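Local coordinates for LacI family transcription regulator (Bifidobacterium animalis subsp. lactis, PDB 4O5A), which probably controls transcription as a LacI-type repressor, its periplasmic-binding-protein-like domain presumably sensing a small effector and a helix-turn-helix domain binding operator DNA, at residues M89-G94 with A132-N137; S105-M110 with G128-L133. One frame throughout, in Å; residues are numbered along the deposited sequence.

Interaction 1: M89-G94 with A132-N137; sequences MRLISG and ALLLLN
In the periplasmic-binding-protein-like core of this LacI-family regulator, helix 88-99 lies against one face of a parallel β-sheet, and Leu91 is the residue through which its segment 89-94 meets segment 132-137. The backbones stay well apart, 10.6 Å between Leu91 CA and Leu136 CA, so between these two segments leucine methyls make the contact and no hydrogen bond crosses. Leu91 and Leu136 reach toward each other tip to tip. One methyl of the helix residue fits the fork of its partner: Leu91 CD2 is 3.9 Å from Leu136 CD1 and also 3.9 Å from Leu136 CD2, while Leu91 CD1 is turned away from that fork. The torsions explain the meeting. Leu91 holds CG anti to the backbone N (chi1 -165°), which sends its branch off the helix toward the sheet, whereas Leu136 holds CG anti to its carbonyl carbon (chi1 -52°) and lifts both methyls toward the helix.

Leu91, Leu134 and Leu136 are all buried. Leu159 of strand 156-160 touches each of them, and Leu73 of strand 70-76 packs on Leu134 and Leu136, so the apolar layer continues into both adjoining strands. Helix 304-320 covers the same face alongside, with Met315 on Leu134. On the helix, Arg90 NH1 bonds to the carbonyl O of Asp286, just past strand 280-284 of the other sheet, and Met89, a selenomethionine, packs on Met89 of the second subunit. The leucine cluster is completed more loosely two residues earlier in the chain than Leu136, where Leu91 CD2 lies 4.5 Å from Leu134 CD2.

Interaction 2: S105-M110 with G128-L133; sequences SLLVRM and GNVDAL
Leu107 on strand 105-111 meets Asn129 and Val130 in the turn that leads from helix 116-127 back into the sheet, closing a β-α-β crossover in the Rossmann-like half of the domain. The apolar part is the pair Leu107 and Val130, which cross obliquely. Leu107 CD2 lies 3.7 Å from Val130 CG1, and the same valine methyl sits 4.1 Å from Leu107 CB, so this methyl touches both the base and the end of the leucine side chain. With CG anti to the backbone N (chi1 -169°), Leu107 carries CD2 outward to the turn.

The second kind of contact is between a methyl and an amide. Asn129 crosses Leu107 at about a right angle and brings ND2 to 3.5 Å from Leu107 CD2, which stands well out of the amide plane; this is van der Waals packing. No hydrogen bond joins the segments. The turn takes its polar bonds from other parts of the fold: Asn129 O accepts from Arg70 NE, while Asp131 OD1 bonds to Thr68 OG1 and Asp131 OD2 to Arg69 N.

Strand 70-76 lies between strands 105-111 and 132-135 in the sheet and pairs with both, and Trp124 of helix 116-127 packs on Leu107 and Leu133 from the same side of the sheet. Beyond the outer edge, Leu106, Leu107 and Val108 join an antiparallel ladder with a strand of the second subunit, continuing the sheet across the dimer.

The segments of interactions 1 and 2 share strand 132-135, but interaction 1 makes its contact at Leu134 and Leu136 and interaction 2 earlier in the chain, at Asn129 and Val130. Their centres are 11 Å apart, and Ile92 CG1 on helix 88-99 packs 4.0 Å from Leu106 CD2, linking them directly. Interaction 1 is purely leucine packing between helix and sheet, with all three touching residues buried. Interaction 2 lies farther from the chain's centre, about 23 Å against 13 Å; there Leu107 and Val130 are buried, but the amide of Asn129, a partly exposed residue, joins the hydrocarbon contact. Both adjoin the second subunit, the first through helix 88-99 and the second through the edge strand.

Interaction 1: M89-G94 with A132-N137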
HETATM    1  N   MSE A  89      -2.962   1.195  -5.125  1.00 21.26           N
HETATM    2  CA  MSE A  89      -3.023  -0.239  -5.442  1.00 29.36           C
HETATM    3  C   MSE A  89      -4.471  -0.699  -5.549  1.00 22.82           C
HETATM    4  O   MSE A  89      -4.826  -1.449  -6.446  1.00 22.03           O
HETATM    5  CB  MSE A  89      -2.271  -1.096  -4.415  1.00 31.43           C
HETATM    6  CG  MSE A  89      -0.837  -1.418  -4.780  1.00 42.46           C
HETATM    7 SE   MSE A  89      -0.471  -1.663  -6.683  0.64 75.43          SE
HETATM    8  CE  MSE A  89      -1.141  -3.493  -6.850  1.00 70.42           C
ATOM      9  N   ARG A  90      -5.317  -0.230  -4.645  1.00 21.66           N
ATOM     10  CA  ARG A  90      -6.723  -0.623  -4.695  1.00 21.99           C
ATOM     11  C   ARG A  90      -7.395  -0.061  -5.922  1.00 21.36           C
ATOM     12  O   ARG A  90      -8.232  -0.726  -6.534  1.00 23.44           O
ATOM     13  CB  ARG A  90      -7.472  -0.149  -3.456  1.00 25.87           C
ATOM     14  CG  ARG A  90      -7.192  -0.936  -2.210  1.00 30.25           C
ATOM     15  CD  ARG A  90      -7.912  -0.301  -1.041  1.00 38.14           C
ATOM     16  NE  ARG A  90      -7.110  -0.397   0.167  1.00 39.35           N
ATOM     17  CZ  ARG A  90      -7.305   0.322   1.268  1.00 43.59           C
ATOM     18  NH1 ARG A  90      -8.285   1.212   1.330  1.00 45.07           N
ATOM     19  NH2 ARG A  90      -6.511   0.147   2.308  1.00 47.18           N
ATOM     20  N   LEU A  91      -7.051   1.172  -6.283  1.00 20.23           N
ATOM     21  CA  LEU A  91      -7.606   1.770  -7.494  1.00 20.35           C
ATOM     22  C   LEU A  91      -7.231   0.949  -8.716  1.00 24.53           C
ATOM     23  O   LEU A  91      -8.066   0.691  -9.594  1.00 22.99           O
ATOM     24  CB  LEU A  91      -7.102   3.206  -7.665  1.00 22.87           C
ATOM     25  CG  LEU A  91      -7.907   4.012  -8.685  1.00 28.93           C
ATOM     26  CD1 LEU A  91      -9.281   4.342  -8.104  1.00 24.35           C
ATOM     27  CD2 LEU A  91      -7.167   5.277  -9.096  1.00 29.40           C
ATOM     28  N   ILE A  92      -5.969   0.543  -8.779  1.00 21.74           N
ATOM     29  CA  ILE A  92      -5.494  -0.225  -9.924  1.00 21.36           C
ATOM     30  C   ILE A  92      -6.179  -1.596 -10.012  1.00 21.89           C
ATOM     31  O   ILE A  92      -6.479  -2.066 -11.120  1.00 23.12           O
ATOM     32  CB  ILE A  92      -3.950  -0.340  -9.915  1.00 23.74           C
ATOM     33  CG1 ILE A  92      -3.348   1.020 -10.275  1.00 25.88           C
ATOM     34  CG2 ILE A  92      -3.464  -1.383 -10.905  1.00 26.31           C
ATOM     35  CD1 ILE A  92      -1.841   1.057 -10.195  1.00 25.30           C
ATOM     36  N   SER A  93      -6.419  -2.235  -8.870  1.00 20.15           N
ATOM     37  CA  SER A  93      -7.201  -3.478  -8.838  1.00 25.57           C
ATOM     38  C   SER A  93      -8.623  -3.289  -9.389  1.00 22.95           C
ATOM     39  O   SER A  93      -9.108  -4.113 -10.166  1.00 24.52           O
ATOM     40  CB  SER A  93      -7.279  -4.053  -7.427  1.00 30.51           C
ATOM     41  OG  SER A  93      -6.042  -4.617  -7.053  1.00 35.06           O
ATOM     42  N   GLY A  94      -9.291  -2.221  -8.967  1.00 21.43           N
ATOM     43  CA  GLY A  94     -10.620  -1.919  -9.470  1.00 20.01           C
ATOM     44  C   GLY A  94     -10.601  -1.611 -10.957  1.00 22.00           C
ATOM     45  O   GLY A  94     -11.448  -2.111 -11.719  1.00 23.07           O
ATOM     46  N   ALA A 132      -7.120   6.425 -23.814  1.00 23.95           N
ATOM     47  CA  ALA A 132      -7.662   7.365 -22.834  1.00 24.60           C
ATOM     48  C   ALA A 132      -6.663   7.560 -21.716  1.00 20.52           C
ATOM     49  O   ALA A 132      -5.823   6.685 -21.469  1.00 23.43           O
ATOM     50  CB  ALA A 132      -8.997   6.862 -22.274  1.00 21.84           C
ATOM     51  N   LEU A 133      -6.767   8.699 -21.032  1.00 23.02           N
ATOM     52  CA  LEU A 133      -5.863   9.044 -19.934  1.00 23.17           C
ATOM     53  C   LEU A 133      -6.649   9.186 -18.643  1.00 22.92           C
ATOM     54  O   LEU A 133      -7.747   9.736 -18.633  1.00 24.34           O
ATOM     55  CB  LEU A 133      -5.187  10.385 -20.213  1.00 25.28           C
ATOM     56  CG  LEU A 133      -4.405  10.505 -21.511  1.00 30.35           C
ATOM     57  CD1 LEU A 133      -3.893  11.911 -21.684  1.00 29.65           C
ATOM     58  CD2 LEU A 133      -3.255   9.536 -21.434  1.00 34.89           C
ATOM     59  N   LEU A 134      -6.075   8.700 -17.554  1.00 22.45           N
ATOM     60  CA  LEU A 134      -6.684   8.829 -16.246  1.00 23.66           C
ATOM     61  C   LEU A 134      -5.911   9.911 -15.497  1.00 28.85           C
ATOM     62  O   LEU A 134      -4.683   9.833 -15.393  1.00 28.50           O
ATOM     63  CB  LEU A 134      -6.579   7.483 -15.514  1.00 23.57           C
ATOM     64  CG  LEU A 134      -7.099   7.413 -14.085  1.00 27.14           C
ATOM     65  CD1 LEU A 134      -8.578   7.746 -14.059  1.00 26.66           C
ATOM     66  CD2 LEU A 134      -6.852   6.030 -13.510  1.00 26.48           C
ATOM     67  N   LEU A 135      -6.617  10.929 -14.999  1.00 24.45           N
ATOM     68  CA  LEU A 135      -5.980  12.026 -14.263  1.00 23.66           C
ATOM     69  C   LEU A 135      -6.299  11.958 -12.774  1.00 29.49           C
ATOM     70  O   LEU A 135      -7.463  12.061 -12.374  1.00 25.33           O
ATOM     71  CB  LEU A 135      -6.449  13.376 -14.802  1.00 30.69           C
ATOM     72  CG  LEU A 135      -6.328  13.596 -16.306  1.00 39.74           C
ATOM     73  CD1 LEU A 135      -6.900  14.955 -16.703  1.00 44.49           C
ATOM     74  CD2 LEU A 135      -4.877  13.471 -16.746  1.00 37.45           C
ATOM     75  N   LEU A 136      -5.266  11.798 -11.955  1.00 25.50           N
ATOM     76  CA  LEU A 136      -5.454  11.753 -10.507  1.00 29.14           C
ATOM     77  C   LEU A 136      -4.833  12.969  -9.836  1.00 31.39           C
ATOM     78  O   LEU A 136      -3.987  13.655 -10.424  1.00 30.23           O
ATOM     79  CB  LEU A 136      -4.844  10.480  -9.917  1.00 27.96           C
ATOM     80  CG  LEU A 136      -5.244   9.138 -10.532  1.00 27.62           C
ATOM     81  CD1 LEU A 136      -4.468   8.008  -9.865  1.00 31.36           C
ATOM     82  CD2 LEU A 136      -6.750   8.890 -10.441  1.00 29.00           C
ATOM     83  N   ASN A 137      -5.260  13.229  -8.602  1.00 30.86           N
ATOM     84  CA  ASN A 137      -4.646  14.249  -7.762  1.00 37.82           C
ATOM     85  C   ASN A 137      -4.629  15.624  -8.410  1.00 41.86           C
ATOM     86  O   ASN A 137      -3.580  16.259  -8.528  1.00 43.78           O
ATOM     87  CB  ASN A 137      -3.233  13.824  -7.362  1.00 39.57           C
ATOM     88  CG  ASN A 137      -3.222  12.521  -6.603  1.00 46.44           C
ATOM     89  OD1 ASN A 137      -4.118  12.254  -5.800  1.00 47.74           O
ATOM     90  ND2 ASN A 137      -2.213  11.696  -6.856  1.00 49.66           N
TER

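Interaction 2: S105-M110 with G128-L133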
ATOM      1  N   SER A 105      -5.452  -2.963 -21.165  1.00 18.08           N
ATOM      2  CA  SER A 105      -4.331  -2.936 -20.219  1.00 18.67           C
ATOM      3  C   SER A 105      -4.145  -1.521 -19.703  1.00 21.26           C
ATOM      4  O   SER A 105      -4.588  -0.559 -20.328  1.00 21.57           O
ATOM      5  CB  SER A 105      -3.019  -3.347 -20.902  1.00 26.04           C
ATOM      6  OG  SER A 105      -3.082  -4.627 -21.484  1.00 33.60           O
ATOM      7  N   LEU A 106      -3.457  -1.394 -18.575  1.00 18.06           N
ATOM      8  CA  LEU A 106      -3.086  -0.086 -18.057  1.00 19.24           C
ATOM      9  C   LEU A 106      -1.620   0.161 -18.411  1.00 20.95           C
ATOM     10  O   LEU A 106      -0.757  -0.685 -18.127  1.00 22.25           O
ATOM     11  CB  LEU A 106      -3.231  -0.093 -16.539  1.00 22.11           C
ATOM     12  CG  LEU A 106      -3.187   1.229 -15.777  1.00 28.53           C
ATOM     13  CD1 LEU A 106      -4.453   2.035 -16.053  1.00 25.44           C
ATOM     14  CD2 LEU A 106      -3.028   0.969 -14.272  1.00 29.75           C
ATOM     15  N   LEU A 107      -1.331   1.308 -19.019  1.00 18.16           N
ATOM     16  CA  LEU A 107       0.047   1.652 -19.344  1.00 18.91           C
ATOM     17  C   LEU A 107       0.529   2.650 -18.292  1.00 20.77           C
ATOM     18  O   LEU A 107      -0.027   3.742 -18.166  1.00 23.39           O
ATOM     19  CB  LEU A 107       0.137   2.261 -20.745  1.00 18.96           C
ATOM     20  CG  LEU A 107       1.561   2.420 -21.286  1.00 24.82           C
ATOM     21  CD1 LEU A 107       2.170   1.064 -21.620  1.00 26.16           C
ATOM     22  CD2 LEU A 107       1.588   3.333 -22.501  1.00 27.29           C
ATOM     23  N   VAL A 108       1.550   2.266 -17.533  1.00 16.27           N
ATOM     24  CA  VAL A 108       1.980   3.055 -16.383  1.00 19.68           C
ATOM     25  C   VAL A 108       3.345   3.668 -16.609  1.00 24.47           C
ATOM     26  O   VAL A 108       4.316   2.968 -16.928  1.00 23.30           O
ATOM     27  CB  VAL A 108       2.025   2.201 -15.114  1.00 20.97           C
ATOM     28  CG1 VAL A 108       2.570   3.018 -13.931  1.00 23.20           C
ATOM     29  CG2 VAL A 108       0.647   1.657 -14.798  1.00 24.32           C
ATOM     30  N   ARG A 109       3.422   4.987 -16.453  1.00 20.79           N
ATOM     31  CA  ARG A 109       4.707   5.656 -16.419  1.00 20.60           C
ATOM     32  C   ARG A 109       4.854   6.442 -15.122  1.00 25.66           C
ATOM     33  O   ARG A 109       3.902   6.571 -14.362  1.00 26.78           O
ATOM     34  CB  ARG A 109       4.931   6.522 -17.663  1.00 24.95           C
ATOM     35  CG  ARG A 109       5.318   5.674 -18.870  1.00 28.85           C
ATOM     36  CD  ARG A 109       5.882   6.472 -20.030  1.00 30.22           C
ATOM     37  NE  ARG A 109       7.100   7.194 -19.703  1.00 29.92           N
ATOM     38  CZ  ARG A 109       7.886   7.757 -20.617  1.00 39.88           C
ATOM     39  NH1 ARG A 109       7.574   7.661 -21.902  1.00 41.29           N
ATOM     40  NH2 ARG A 109       8.983   8.407 -20.255  1.00 41.05           N
HETATM   41  N   MSE A 110       6.051   6.938 -14.867  1.00 24.07           N
HETATM   42  CA  MSE A 110       6.377   7.480 -13.556  1.00 28.32           C
HETATM   43  C   MSE A 110       6.972   8.863 -13.751  1.00 32.92           C
HETATM   44  O   MSE A 110       7.978   9.015 -14.445  1.00 34.33           O
HETATM   45  CB  MSE A 110       7.385   6.543 -12.860  1.00 30.68           C
HETATM   46  CG  MSE A 110       7.684   6.801 -11.370  1.00 38.61           C
HETATM   47 SE   MSE A 110       6.290   6.193 -10.133  0.32 35.96          SE
HETATM   48  CE  MSE A 110       5.724   4.583 -11.051  1.00 36.68           C
ATOM     49  N   GLY A 128      -0.633   8.969 -29.970  1.00 40.91           N
ATOM     50  CA  GLY A 128      -1.843   8.171 -29.845  1.00 35.74           C
ATOM     51  C   GLY A 128      -1.560   6.815 -29.221  1.00 40.69           C
ATOM     52  O   GLY A 128      -2.162   5.801 -29.590  1.00 42.55           O
ATOM     53  N   ASN A 129      -0.652   6.799 -28.251  1.00 30.59           N
ATOM     54  CA  ASN A 129      -0.144   5.545 -27.712  1.00 29.14           C
ATOM     55  C   ASN A 129      -1.082   4.878 -26.718  1.00 27.97           C
ATOM     56  O   ASN A 129      -0.870   3.724 -26.332  1.00 28.67           O
ATOM     57  CB  ASN A 129       1.231   5.751 -27.075  1.00 34.61           C
ATOM     58  CG  ASN A 129       1.996   4.458 -26.933  1.00 35.88           C
ATOM     59  OD1 ASN A 129       2.075   3.671 -27.877  1.00 45.39           O
ATOM     60  ND2 ASN A 129       2.543   4.216 -25.746  1.00 38.50           N
ATOM     61  N   VAL A 130      -2.111   5.610 -26.290  1.00 27.17           N
ATOM     62  CA  VAL A 130      -3.155   5.050 -25.419  1.00 23.79           C
ATOM     63  C   VAL A 130      -4.513   5.538 -25.911  1.00 23.66           C
ATOM     64  O   VAL A 130      -4.582   6.463 -26.727  1.00 27.69           O
ATOM     65  CB  VAL A 130      -2.958   5.440 -23.942  1.00 24.57           C
ATOM     66  CG1 VAL A 130      -1.647   4.880 -23.395  1.00 22.68           C
ATOM     67  CG2 VAL A 130      -3.008   6.946 -23.781  1.00 27.92           C
ATOM     68  N   ASP A 131      -5.581   4.908 -25.430  1.00 27.21           N
ATOM     69  CA  ASP A 131      -6.926   5.217 -25.902  1.00 25.53           C
ATOM     70  C   ASP A 131      -7.619   6.269 -25.033  1.00 23.46           C
ATOM     71  O   ASP A 131      -8.573   6.916 -25.476  1.00 25.41           O
ATOM     72  CB  ASP A 131      -7.772   3.948 -25.930  1.00 28.56           C
ATOM     73  CG  ASP A 131      -7.374   3.003 -27.049  1.00 30.67           C
ATOM     74  OD1 ASP A 131      -6.589   3.415 -27.936  1.00 28.79           O
ATOM     75  OD2 ASP A 131      -7.861   1.847 -27.043  1.00 28.87           O
ATOM     76  N   ALA A 132      -7.120   6.425 -23.814  1.00 23.95           N
ATOM     77  CA  ALA A 132      -7.662   7.365 -22.834  1.00 24.60           C
ATOM     78  C   ALA A 132      -6.663   7.560 -21.716  1.00 20.52           C
ATOM     79  O   ALA A 132      -5.823   6.685 -21.469  1.00 23.43           O
ATOM     80  CB  ALA A 132      -8.997   6.862 -22.274  1.00 21.84           C
ATOM     81  N   LEU A 133      -6.767   8.699 -21.032  1.00 23.02           N
ATOM     82  CA  LEU A 133      -5.863   9.044 -19.934  1.00 23.17           C
ATOM     83  C   LEU A 133      -6.649   9.186 -18.643  1.00 22.92           C
ATOM     84  O   LEU A 133      -7.747   9.736 -18.633  1.00 24.34           O
ATOM     85  CB  LEU A 133      -5.187  10.385 -20.213  1.00 25.28           C
ATOM     86  CG  LEU A 133      -4.405  10.505 -21.511  1.00 30.35           C
ATOM     87  CD1 LEU A 133      -3.893  11.911 -21.684  1.00 29.65           C
ATOM     88  CD2 LEU A 133      -3.255   9.536 -21.434  1.00 34.89           C
TER